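Local coordinates for glycosyl hydrolase family 2, TIM barrel domain protein (Parabacteroides merdae ATCC 43184, PDB 6DXU) that probably hydrolyses beta-D-glucuronides as a family 2 glycoside hydrolase, a beta-glucuronidase of a human gut bacterium, at residues D[362-376]-D[415-429]. Residues are numbered along the deposited sequence; the frame is centred on the assembly and turned at random.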
# COMPACT_ATOMS: atom_id res chain seq x y z
N PHE D 362 47.11 1.75 -13.05
CA PHE D 362 45.71 1.75 -13.45
C PHE D 362 45.00 0.65 -12.68
O PHE D 362 45.55 -0.43 -12.49
CB PHE D 362 45.56 1.52 -14.96
CG PHE D 362 44.14 1.33 -15.42
CD1 PHE D 362 43.19 2.33 -15.24
CD2 PHE D 362 43.76 0.15 -16.04
CE1 PHE D 362 41.87 2.13 -15.67
CE2 PHE D 362 42.47 -0.06 -16.47
CZ PHE D 362 41.52 0.94 -16.28
N ILE D 363 43.77 0.92 -12.24
CA ILE D 363 43.00 -0.11 -11.55
C ILE D 363 41.54 0.02 -11.95
O ILE D 363 41.00 1.12 -12.06
CB ILE D 363 43.19 -0.04 -10.02
CG1 ILE D 363 42.56 -1.27 -9.33
CG2 ILE D 363 42.63 1.27 -9.44
CD1 ILE D 363 42.91 -1.39 -7.85
N ARG D 364 40.91 -1.12 -12.18
CA ARG D 364 39.46 -1.22 -12.26
C ARG D 364 38.98 -1.79 -10.93
O ARG D 364 39.43 -2.86 -10.52
CB ARG D 364 39.05 -2.09 -13.44
CG ARG D 364 37.54 -2.43 -13.54
CD ARG D 364 37.25 -3.14 -14.85
NE ARG D 364 35.91 -3.70 -14.90
CZ ARG D 364 35.62 -4.99 -15.04
NH1 ARG D 364 36.58 -5.90 -15.13
NH2 ARG D 364 34.34 -5.37 -15.09
N LEU D 365 38.11 -1.05 -10.24
CA LEU D 365 37.83 -1.33 -8.83
C LEU D 365 36.77 -2.44 -8.68
O LEU D 365 35.74 -2.28 -8.03
CB LEU D 365 37.40 -0.05 -8.11
CG LEU D 365 38.54 0.97 -7.98
CD1 LEU D 365 38.05 2.28 -7.37
CD2 LEU D 365 39.66 0.39 -7.11
N GLY D 366 37.08 -3.60 -9.26
CA GLY D 366 36.14 -4.69 -9.20
C GLY D 366 34.87 -4.30 -9.91
O GLY D 366 34.89 -3.59 -10.93
N HIS D 367 33.73 -4.72 -9.37
CA HIS D 367 32.46 -4.51 -10.03
C HIS D 367 31.57 -3.51 -9.29
O HIS D 367 30.34 -3.54 -9.46
CB HIS D 367 31.73 -5.84 -10.20
CG HIS D 367 32.53 -6.85 -10.97
ND1 HIS D 367 33.10 -6.58 -12.19
CD2 HIS D 367 32.90 -8.12 -10.66
CE1 HIS D 367 33.76 -7.64 -12.62
NE2 HIS D 367 33.65 -8.59 -11.71
N TYR D 368 32.15 -2.60 -8.51
CA TYR D 368 31.31 -1.70 -7.72
C TYR D 368 32.12 -0.51 -7.23
O TYR D 368 33.36 -0.50 -7.29
CB TYR D 368 30.66 -2.44 -6.54
CG TYR D 368 31.63 -3.40 -5.87
CD1 TYR D 368 32.63 -2.93 -5.03
CD2 TYR D 368 31.55 -4.78 -6.10
CE1 TYR D 368 33.54 -3.81 -4.43
CE2 TYR D 368 32.46 -5.66 -5.51
CZ TYR D 368 33.44 -5.17 -4.67
OH TYR D 368 34.34 -6.07 -4.09
N GLN D 369 31.39 0.52 -6.78
CA GLN D 369 32.01 1.65 -6.12
C GLN D 369 32.74 1.17 -4.88
O GLN D 369 32.24 0.33 -4.13
CB GLN D 369 30.95 2.69 -5.75
CG GLN D 369 31.48 3.88 -4.95
CD GLN D 369 30.38 4.88 -4.59
OE1 GLN D 369 29.29 4.89 -5.19
NE2 GLN D 369 30.66 5.72 -3.60
N GLN D 370 33.94 1.70 -4.64
CA GLN D 370 34.71 1.23 -3.50
C GLN D 370 34.87 2.33 -2.47
O GLN D 370 34.52 3.49 -2.71
CB GLN D 370 36.06 0.67 -3.98
CG GLN D 370 35.86 -0.65 -4.73
CD GLN D 370 37.10 -1.53 -4.77
OE1 GLN D 370 38.14 -1.19 -4.21
NE2 GLN D 370 36.97 -2.68 -5.42
N SER D 371 35.37 1.95 -1.29
CA SER D 371 35.60 2.91 -0.21
C SER D 371 36.33 4.16 -0.72
O SER D 371 37.29 4.06 -1.49
CB SER D 371 36.45 2.26 0.88
OG SER D 371 36.94 3.23 1.78
N GLU D 372 35.91 5.33 -0.24
CA GLU D 372 36.61 6.55 -0.62
C GLU D 372 38.07 6.55 -0.15
O GLU D 372 38.88 7.29 -0.72
CB GLU D 372 35.90 7.80 -0.08
CG GLU D 372 36.47 9.10 -0.70
CD GLU D 372 35.41 10.12 -1.08
OE1 GLU D 372 34.38 10.21 -0.38
OE2 GLU D 372 35.60 10.82 -2.10
N ILE D 373 38.41 5.76 0.87
CA ILE D 373 39.82 5.62 1.25
C ILE D 373 40.64 5.11 0.07
O ILE D 373 41.76 5.58 -0.18
CB ILE D 373 39.94 4.69 2.48
CG1 ILE D 373 39.29 5.34 3.70
CG2 ILE D 373 41.41 4.34 2.76
CD1 ILE D 373 39.04 4.35 4.84
N ILE D 374 40.09 4.15 -0.68
CA ILE D 374 40.77 3.62 -1.85
C ILE D 374 40.95 4.71 -2.90
O ILE D 374 42.04 4.88 -3.47
CB ILE D 374 39.99 2.42 -2.43
CG1 ILE D 374 39.91 1.27 -1.43
CG2 ILE D 374 40.65 1.95 -3.75
CD1 ILE D 374 41.28 0.68 -1.04
N LEU D 375 39.90 5.49 -3.16
CA LEU D 375 40.02 6.54 -4.17
C LEU D 375 41.04 7.58 -3.76
O LEU D 375 41.82 8.06 -4.59
CB LEU D 375 38.66 7.19 -4.43
CG LEU D 375 38.08 6.09 -5.29
CD1 LEU D 375 37.03 5.27 -4.57
CD2 LEU D 375 37.68 6.56 -6.68
N ASP D 376 41.04 7.97 -2.48
CA ASP D 376 42.04 8.91 -2.01
C ASP D 376 43.44 8.34 -2.20
O ASP D 376 44.38 9.08 -2.53
CB ASP D 376 41.81 9.26 -0.54
CG ASP D 376 40.68 10.26 -0.32
OD1 ASP D 376 40.28 11.00 -1.25
OD2 ASP D 376 40.23 10.35 0.84
N GLN D 415 29.61 11.29 -5.91
CA GLN D 415 30.49 11.15 -4.75
C GLN D 415 31.97 11.16 -5.12
O GLN D 415 32.77 11.67 -4.34
CB GLN D 415 30.15 9.88 -3.97
CG GLN D 415 28.81 10.03 -3.24
CD GLN D 415 28.28 8.73 -2.71
OE1 GLN D 415 29.02 7.77 -2.53
NE2 GLN D 415 26.97 8.69 -2.44
N HIS D 416 32.36 10.61 -6.28
CA HIS D 416 33.77 10.48 -6.64
C HIS D 416 34.20 11.43 -7.75
O HIS D 416 35.32 11.30 -8.26
CB HIS D 416 34.09 9.04 -7.03
CG HIS D 416 34.05 8.10 -5.86
ND1 HIS D 416 34.14 6.72 -6.00
CD2 HIS D 416 33.96 8.34 -4.53
CE1 HIS D 416 34.07 6.16 -4.81
NE2 HIS D 416 33.97 7.12 -3.90
N HIS D 417 33.35 12.39 -8.10
CA HIS D 417 33.62 13.31 -9.21
C HIS D 417 34.96 14.02 -9.09
O HIS D 417 35.62 14.29 -10.10
CB HIS D 417 32.50 14.35 -9.26
CG HIS D 417 32.79 15.52 -10.15
ND1 HIS D 417 33.42 16.65 -9.70
CD2 HIS D 417 32.48 15.75 -11.45
CE1 HIS D 417 33.54 17.52 -10.69
NE2 HIS D 417 32.97 16.99 -11.77
N ASN D 418 35.36 14.38 -7.88
CA ASN D 418 36.52 15.25 -7.74
C ASN D 418 37.85 14.52 -7.84
O ASN D 418 38.90 15.18 -7.93
CB ASN D 418 36.49 16.01 -6.40
CG ASN D 418 35.24 16.88 -6.23
OD1 ASN D 418 34.65 17.35 -7.21
ND2 ASN D 418 34.82 17.08 -4.98
N HIS D 419 37.86 13.18 -7.82
CA HIS D 419 39.14 12.46 -7.81
C HIS D 419 39.85 12.54 -9.15
O HIS D 419 39.34 11.99 -10.14
CB HIS D 419 38.92 11.00 -7.42
CG HIS D 419 38.44 10.83 -6.02
ND1 HIS D 419 39.26 11.01 -4.93
CD2 HIS D 419 37.21 10.53 -5.53
CE1 HIS D 419 38.55 10.82 -3.83
NE2 HIS D 419 37.31 10.52 -4.16
N PRO D 420 41.04 13.14 -9.24
CA PRO D 420 41.73 13.15 -10.54
C PRO D 420 42.08 11.76 -11.05
O PRO D 420 42.22 11.58 -12.27
CB PRO D 420 42.99 14.01 -10.28
CG PRO D 420 43.20 13.91 -8.80
CD PRO D 420 41.81 13.83 -8.20
N ALA D 421 42.19 10.77 -10.17
CA ALA D 421 42.50 9.41 -10.63
C ALA D 421 41.44 8.87 -11.58
O ALA D 421 41.76 8.08 -12.48
CB ALA D 421 42.65 8.47 -9.43
N VAL D 422 40.17 9.24 -11.40
CA VAL D 422 39.11 8.57 -12.16
C VAL D 422 39.13 9.05 -13.61
O VAL D 422 39.08 10.26 -13.88
CB VAL D 422 37.74 8.81 -11.52
CG1 VAL D 422 36.65 8.13 -12.35
CG2 VAL D 422 37.72 8.33 -10.07
N ILE D 423 39.20 8.10 -14.54
CA ILE D 423 39.04 8.39 -15.96
C ILE D 423 37.84 7.70 -16.59
O ILE D 423 37.45 8.08 -17.70
CB ILE D 423 40.31 8.01 -16.76
CG1 ILE D 423 40.66 6.54 -16.48
CG2 ILE D 423 41.45 8.96 -16.40
CD1 ILE D 423 41.74 5.95 -17.41
N ILE D 424 37.27 6.67 -15.96
CA ILE D 424 36.21 5.88 -16.58
C ILE D 424 35.12 5.59 -15.56
O ILE D 424 35.40 5.12 -14.45
CB ILE D 424 36.75 4.55 -17.16
CG1 ILE D 424 37.53 4.81 -18.45
CG2 ILE D 424 35.61 3.57 -17.40
CD1 ILE D 424 38.31 3.59 -18.95
N TRP D 425 33.87 5.85 -15.94
CA TRP D 425 32.72 5.33 -15.21
C TRP D 425 32.18 4.12 -15.96
O TRP D 425 31.74 4.22 -17.11
CB TRP D 425 31.62 6.39 -15.07
CG TRP D 425 32.03 7.71 -14.43
CD1 TRP D 425 31.94 8.96 -15.02
CD2 TRP D 425 32.52 7.94 -13.10
NE1 TRP D 425 32.35 9.93 -14.14
CE2 TRP D 425 32.72 9.34 -12.96
CE3 TRP D 425 32.82 7.10 -12.01
CZ2 TRP D 425 33.18 9.92 -11.77
CZ3 TRP D 425 33.29 7.67 -10.84
CH2 TRP D 425 33.48 9.07 -10.73
N GLY D 426 32.21 2.96 -15.30
CA GLY D 426 31.75 1.73 -15.91
C GLY D 426 30.27 1.50 -15.64
O GLY D 426 29.77 1.81 -14.56
N LEU D 427 29.59 0.96 -16.64
CA LEU D 427 28.15 0.78 -16.55
C LEU D 427 27.72 -0.65 -16.25
O LEU D 427 26.53 -0.87 -16.01
CB LEU D 427 27.47 1.25 -17.84
CG LEU D 427 27.87 2.64 -18.36
CD1 LEU D 427 27.06 2.96 -19.61
CD2 LEU D 427 27.66 3.72 -17.28
N GLY D 428 28.62 -1.61 -16.30
CA GLY D 428 28.22 -2.99 -16.06
C GLY D 428 29.23 -3.97 -16.60
O GLY D 428 30.13 -3.63 -17.37
N ASN D 429 29.05 -5.23 -16.20
CA ASN D 429 29.98 -6.29 -16.54
C ASN D 429 29.22 -7.54 -16.97
O ASN D 429 28.28 -7.94 -16.29
CB ASN D 429 30.88 -6.63 -15.35
CG ASN D 429 31.80 -7.79 -15.64
OD1 ASN D 429 32.74 -7.66 -16.40
ND2 ASN D 429 31.51 -8.94 -15.04
O HOH W 1 32.94 5.53 -1.74
O HOH W 2 31.73 8.39 -0.97
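Leu375 and His419 approach to 7.0 Å between CA atoms where the start of helix 372-381 lies against the turns joining helix 399-416 to strand 422-429. Strands 362-364 and 422-429 never pair directly, because strand 384-388 runs parallel between them; a loop leads from the first strand into helix 372-381. His419 presents a face to Leu375, whose CB sits 3.6 Å from the ring centroid, while His419 NE2 donates to the anti lone pair of Glu372 OE2 at 2.7 Å. A bend at chi2 (138°) carries the Glu372 carboxylate back to that ring edge, and Asp379 takes the ND1 side. With an alanine in place of His419, Glu372 and Asp379 are likely to lose the ring nitrogen each one meets, and a gap to open beneath Leu375 CB. Leu375 CG also lies over one face of His416, whose ND1 is hydrogen-bonded to Glu387. Gln369 NE2 gives Gln415 OE1 a nearly straight bond (2.8 Å, 167°), and a water links the same NE2 to Gln370 O and His416 NE2. At the strand ends, Arg364 NH2 reaches Asn429 OD1 at 3.1 Å from above the amide plane, its guanidinium also salt-bridged to Glu388 and Glu514. Such beta-alpha units exemplify the TIM barrel of family 2 glycosidases.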